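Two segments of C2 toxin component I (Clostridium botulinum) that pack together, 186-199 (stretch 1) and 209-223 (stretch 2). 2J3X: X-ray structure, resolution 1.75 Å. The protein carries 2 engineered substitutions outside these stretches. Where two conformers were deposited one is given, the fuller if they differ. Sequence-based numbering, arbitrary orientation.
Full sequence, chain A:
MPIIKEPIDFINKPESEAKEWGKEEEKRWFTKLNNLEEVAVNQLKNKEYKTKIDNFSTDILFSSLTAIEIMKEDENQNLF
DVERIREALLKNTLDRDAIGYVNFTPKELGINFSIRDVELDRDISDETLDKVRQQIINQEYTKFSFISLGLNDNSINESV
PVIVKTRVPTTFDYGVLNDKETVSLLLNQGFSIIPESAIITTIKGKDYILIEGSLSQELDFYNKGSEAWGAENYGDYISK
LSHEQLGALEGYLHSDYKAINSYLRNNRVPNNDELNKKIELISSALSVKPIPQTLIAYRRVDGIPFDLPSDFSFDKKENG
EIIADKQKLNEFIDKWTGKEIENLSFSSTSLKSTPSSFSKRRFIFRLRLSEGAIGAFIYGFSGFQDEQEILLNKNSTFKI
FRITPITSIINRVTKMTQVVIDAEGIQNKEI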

# COMPACT_ATOMS: atom_id res chain seq x y z
N LEU A 186 -8.41 -16.28 6.05
CA LEU A 186 -7.99 -15.50 4.90
C LEU A 186 -8.91 -14.30 4.90
O LEU A 186 -10.14 -14.46 4.98
CB LEU A 186 -8.20 -16.34 3.62
CG LEU A 186 -7.62 -15.61 2.39
CD1 LEU A 186 -6.11 -15.48 2.50
CD2 LEU A 186 -8.00 -16.39 1.14
N LEU A 187 -8.36 -13.09 4.81
CA LEU A 187 -9.20 -11.89 4.80
C LEU A 187 -8.94 -11.10 3.49
O LEU A 187 -7.97 -11.40 2.79
CB LEU A 187 -8.93 -10.98 6.02
CG LEU A 187 -8.79 -11.68 7.36
CD1 LEU A 187 -8.39 -10.59 8.38
CD2 LEU A 187 -10.11 -12.30 7.77
N ASN A 188 -9.82 -10.14 3.19
CA ASN A 188 -9.78 -9.37 1.96
C ASN A 188 -8.43 -8.68 1.76
O ASN A 188 -7.66 -8.41 2.72
CB ASN A 188 -10.86 -8.28 2.05
CG ASN A 188 -12.25 -8.83 1.84
OD1 ASN A 188 -12.40 -9.88 1.24
ND2 ASN A 188 -13.26 -8.06 2.23
N GLN A 189 -8.17 -8.33 0.50
CA GLN A 189 -7.02 -7.53 0.16
C GLN A 189 -7.16 -6.13 0.78
O GLN A 189 -8.28 -5.61 1.00
CB GLN A 189 -7.05 -7.29 -1.35
CG GLN A 189 -6.84 -8.55 -2.20
CD GLN A 189 -6.48 -8.16 -3.64
OE1 GLN A 189 -7.17 -8.57 -4.55
NE2 GLN A 189 -5.39 -7.37 -3.83
N GLY A 190 -6.00 -5.49 1.02
CA GLY A 190 -5.99 -4.06 1.27
C GLY A 190 -6.19 -3.59 2.71
O GLY A 190 -6.48 -2.42 2.95
N PHE A 191 -6.05 -4.50 3.68
CA PHE A 191 -6.04 -4.05 5.06
C PHE A 191 -4.67 -3.55 5.40
O PHE A 191 -3.68 -4.03 4.82
CB PHE A 191 -6.36 -5.21 6.03
CG PHE A 191 -7.83 -5.55 6.09
CD1 PHE A 191 -8.72 -4.65 6.63
CD2 PHE A 191 -8.29 -6.78 5.62
CE1 PHE A 191 -10.09 -4.93 6.68
CE2 PHE A 191 -9.68 -7.09 5.65
CZ PHE A 191 -10.55 -6.15 6.20
N SER A 192 -4.61 -2.68 6.41
CA SER A 192 -3.35 -2.24 6.97
C SER A 192 -3.26 -2.65 8.43
O SER A 192 -4.29 -2.93 9.06
CB SER A 192 -3.22 -0.72 6.91
OG SER A 192 -3.18 -0.32 5.53
N ILE A 193 -2.04 -2.65 8.92
CA ILE A 193 -1.80 -2.85 10.36
C ILE A 193 -1.15 -1.57 10.88
O ILE A 193 -0.25 -1.03 10.24
CB ILE A 193 -0.90 -4.05 10.59
CG1 ILE A 193 -1.68 -5.35 10.41
CG2 ILE A 193 -0.48 -4.11 12.07
CD1 ILE A 193 -2.67 -5.67 11.65
N ILE A 194 -1.63 -1.10 12.03
CA ILE A 194 -1.04 0.00 12.77
C ILE A 194 -0.46 -0.56 14.09
O ILE A 194 -1.22 -0.93 15.00
CB ILE A 194 -2.08 1.05 13.09
CG1 ILE A 194 -2.72 1.60 11.80
CG2 ILE A 194 -1.41 2.22 13.88
CD1 ILE A 194 -3.90 2.57 12.08
N PRO A 195 0.87 -0.68 14.17
CA PRO A 195 1.47 -1.24 15.41
C PRO A 195 1.14 -0.27 16.54
O PRO A 195 1.27 0.94 16.38
CB PRO A 195 2.98 -1.18 15.10
CG PRO A 195 3.00 -1.42 13.59
CD PRO A 195 1.91 -0.42 13.14
N GLU A 196 0.65 -0.82 17.66
CA GLU A 196 0.30 -0.00 18.82
C GLU A 196 1.25 -0.17 19.99
O GLU A 196 1.42 0.79 20.77
CB GLU A 196 -1.14 -0.31 19.25
CG GLU A 196 -2.19 -0.11 18.10
CD GLU A 196 -2.51 1.33 17.74
OE1 GLU A 196 -1.89 2.27 18.32
OE2 GLU A 196 -3.40 1.53 16.86
N SER A 197 1.90 -1.34 20.08
CA SER A 197 2.89 -1.61 21.13
C SER A 197 3.81 -2.72 20.67
O SER A 197 3.48 -3.46 19.77
CB SER A 197 2.24 -2.03 22.46
OG SER A 197 1.48 -3.20 22.28
N ALA A 198 4.98 -2.80 21.30
CA ALA A 198 5.94 -3.84 20.97
C ALA A 198 6.70 -4.21 22.23
O ALA A 198 7.12 -3.31 22.99
CB ALA A 198 6.91 -3.33 19.92
N ILE A 199 6.88 -5.50 22.42
CA ILE A 199 7.69 -6.01 23.57
C ILE A 199 8.60 -7.10 23.05
O ILE A 199 8.34 -7.66 21.98
CB ILE A 199 6.83 -6.55 24.73
CG1 ILE A 199 6.01 -7.77 24.27
CG2 ILE A 199 6.00 -5.41 25.33
CD1 ILE A 199 5.31 -8.55 25.48
N ILE A 209 10.32 -9.86 18.72
CA ILE A 209 9.55 -8.67 19.07
C ILE A 209 8.07 -9.00 18.76
O ILE A 209 7.71 -9.29 17.61
CB ILE A 209 10.00 -7.43 18.28
CG1 ILE A 209 11.42 -7.01 18.76
CG2 ILE A 209 9.02 -6.22 18.55
CD1 ILE A 209 12.01 -5.80 17.97
N LEU A 210 7.23 -8.95 19.80
CA LEU A 210 5.78 -9.21 19.67
C LEU A 210 5.14 -7.84 19.56
O LEU A 210 5.23 -7.01 20.46
CB LEU A 210 5.26 -9.96 20.90
CG LEU A 210 3.74 -10.19 20.96
CD1 LEU A 210 3.27 -11.12 19.79
CD2 LEU A 210 3.44 -10.80 22.37
N ILE A 211 4.47 -7.65 18.44
CA ILE A 211 3.83 -6.38 18.13
C ILE A 211 2.34 -6.59 18.21
O ILE A 211 1.80 -7.51 17.57
CB ILE A 211 4.20 -5.91 16.70
CG1 ILE A 211 5.71 -5.69 16.58
CG2 ILE A 211 3.32 -4.67 16.28
CD1 ILE A 211 6.21 -5.73 15.13
N GLU A 212 1.67 -5.74 18.98
CA GLU A 212 0.19 -5.70 18.94
C GLU A 212 -0.20 -4.64 17.92
O GLU A 212 0.17 -3.47 18.04
CB GLU A 212 -0.38 -5.25 20.30
CG GLU A 212 0.03 -6.11 21.48
CD GLU A 212 -0.42 -7.57 21.38
OE1 GLU A 212 -1.45 -7.86 20.70
OE2 GLU A 212 0.28 -8.42 22.01
N GLY A 213 -0.93 -5.06 16.90
CA GLY A 213 -1.36 -4.11 15.84
C GLY A 213 -2.85 -4.01 15.70
O GLY A 213 -3.58 -5.00 15.97
N SER A 214 -3.33 -2.86 15.24
CA SER A 214 -4.76 -2.71 14.95
C SER A 214 -4.96 -2.89 13.49
O SER A 214 -4.23 -2.32 12.70
CB SER A 214 -5.31 -1.28 15.27
OG SER A 214 -5.15 -1.03 16.63
N LEU A 215 -5.97 -3.66 13.12
CA LEU A 215 -6.31 -3.84 11.72
C LEU A 215 -7.07 -2.61 11.27
O LEU A 215 -8.06 -2.23 11.92
CB LEU A 215 -7.20 -5.07 11.58
CG LEU A 215 -7.40 -5.68 10.22
CD1 LEU A 215 -6.09 -6.29 9.75
CD2 LEU A 215 -8.52 -6.77 10.35
N SER A 216 -6.67 -2.00 10.16
CA SER A 216 -7.28 -0.75 9.74
C SER A 216 -7.47 -0.72 8.23
O SER A 216 -6.99 -1.61 7.54
CB SER A 216 -6.45 0.45 10.23
OG SER A 216 -5.84 0.21 11.50
N GLN A 217 -8.17 0.29 7.73
CA GLN A 217 -8.38 0.39 6.29
C GLN A 217 -8.09 1.80 5.89
O GLN A 217 -8.83 2.71 6.31
CB GLN A 217 -9.84 0.10 5.96
CG GLN A 217 -10.14 -1.34 5.88
CD GLN A 217 -11.65 -1.57 5.86
OE1 GLN A 217 -12.36 -1.32 6.86
NE2 GLN A 217 -12.14 -2.05 4.72
N GLU A 218 -6.99 2.02 5.16
CA GLU A 218 -6.60 3.36 4.81
C GLU A 218 -7.28 3.66 3.47
O GLU A 218 -7.24 2.81 2.57
CB GLU A 218 -5.06 3.42 4.63
CG GLU A 218 -4.61 4.84 4.36
CD GLU A 218 -3.07 4.87 4.29
OE1 GLU A 218 -2.45 3.84 3.91
OE2 GLU A 218 -2.52 5.94 4.58
N LEU A 219 -7.88 4.83 3.33
CA LEU A 219 -8.69 5.12 2.11
C LEU A 219 -7.73 5.18 0.91
O LEU A 219 -6.75 5.94 0.94
CB LEU A 219 -9.36 6.48 2.24
CG LEU A 219 -10.32 6.86 1.10
CD1 LEU A 219 -11.38 5.77 0.86
CD2 LEU A 219 -10.95 8.21 1.43
N ASP A 220 -7.97 4.35 -0.09
CA ASP A 220 -7.01 4.18 -1.22
C ASP A 220 -7.79 3.48 -2.33
O ASP A 220 -8.47 2.44 -2.07
CB ASP A 220 -5.89 3.26 -0.74
CG ASP A 220 -4.73 3.09 -1.73
OD1 ASP A 220 -4.87 3.35 -2.96
OD2 ASP A 220 -3.67 2.61 -1.24
N PHE A 221 -7.73 4.03 -3.56
CA PHE A 221 -8.52 3.49 -4.67
C PHE A 221 -7.66 2.75 -5.69
O PHE A 221 -8.20 2.23 -6.69
CB PHE A 221 -9.22 4.66 -5.39
CG PHE A 221 -10.13 5.44 -4.42
CD1 PHE A 221 -11.32 4.85 -3.98
CD2 PHE A 221 -9.75 6.71 -3.94
CE1 PHE A 221 -12.14 5.58 -3.06
CE2 PHE A 221 -10.56 7.44 -3.03
CZ PHE A 221 -11.75 6.85 -2.60
N TYR A 222 -6.38 2.59 -5.35
CA TYR A 222 -5.43 1.79 -6.19
C TYR A 222 -5.60 2.24 -7.65
O TYR A 222 -5.64 3.46 -7.90
CB TYR A 222 -5.58 0.25 -5.99
CG TYR A 222 -5.44 -0.07 -4.52
CD1 TYR A 222 -4.21 0.01 -3.87
CD2 TYR A 222 -6.57 -0.39 -3.78
CE1 TYR A 222 -4.10 -0.28 -2.50
CE2 TYR A 222 -6.50 -0.64 -2.39
CZ TYR A 222 -5.27 -0.55 -1.78
OH TYR A 222 -5.25 -0.81 -0.41
N ASN A 223 -5.70 1.29 -8.59
CA ASN A 223 -5.79 1.65 -10.02
C ASN A 223 -7.17 2.15 -10.45
O ASN A 223 -7.30 2.77 -11.51
CB ASN A 223 -5.32 0.47 -10.89
CG ASN A 223 -6.17 -0.74 -10.75
OD1 ASN A 223 -6.94 -0.87 -9.77
ND2 ASN A 223 -6.03 -1.66 -11.70
O HOH W 1 -5.49 -0.20 4.18
O HOH W 2 -7.71 -1.13 0.89
O HOH W 3 3.32 -6.07 22.32

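Ser 192 to Ile 199 and Leu 210 to Ser 216 pair as antiparallel strands, burying 1008 Å² between the two stretches, both sides summed. Ile 209 opens the contact with CG2 3.8 Å from Ala 198 CB. Leu 210 pairs with Ile 199 through two backbone hydrogen bonds, Leu 210 N to Ile 199 O (2.8 Å) and Ile 199 N to Leu 210 O (3.0 Å); their side chains share a face, with Leu 210 CB 4.1 Å from Ile 199 CG1. Ile 211 turns to the other face and sets CG2 3.7 Å from Pro 195 CB, against the buried proline. At Glu 212 the register slips by one residue in a beta bulge: its O accepts from Glu 196 N (2.7 Å) and, weakly, from Ser 197 N (3.4 Å), while Glu 212 N donates to Ser 197 O (3.0 Å). The carboxylate end of Glu 212 leads away from the interface. Gly 213 fits tightly beneath Ile 193, since an ideal CB would lie 2.5 Å from Ile 193 CG2, a clash. It faces Pro 195 at a non-hydrogen-bonded pair, so the proline's missing N-H costs no bond between the strands. Ser 214 and Ile 194 exchange N-to-O hydrogen bonds, Ser 214 N to Ile 194 O and Ile 194 N to Ser 214 O, both 2.9 Å. Leu 215 brings CD1 to 4.0 Å from Ile 193 CD1 and 3.9 Å from Phe 191 CB, while its CD2 lies over one face of the Phe 191 ring. Ser 216 closes the ladder, its N to Ser 192 O and its O from Ser 192 N, each 2.8 Å. Beyond it, water 1 accepts from Glu 218 N (2.9 Å) and donates to Gly 190 O (2.7 Å). Water 2 bridges Tyr 222 OH (2.8 Å) and Gly 190 O (2.7 Å).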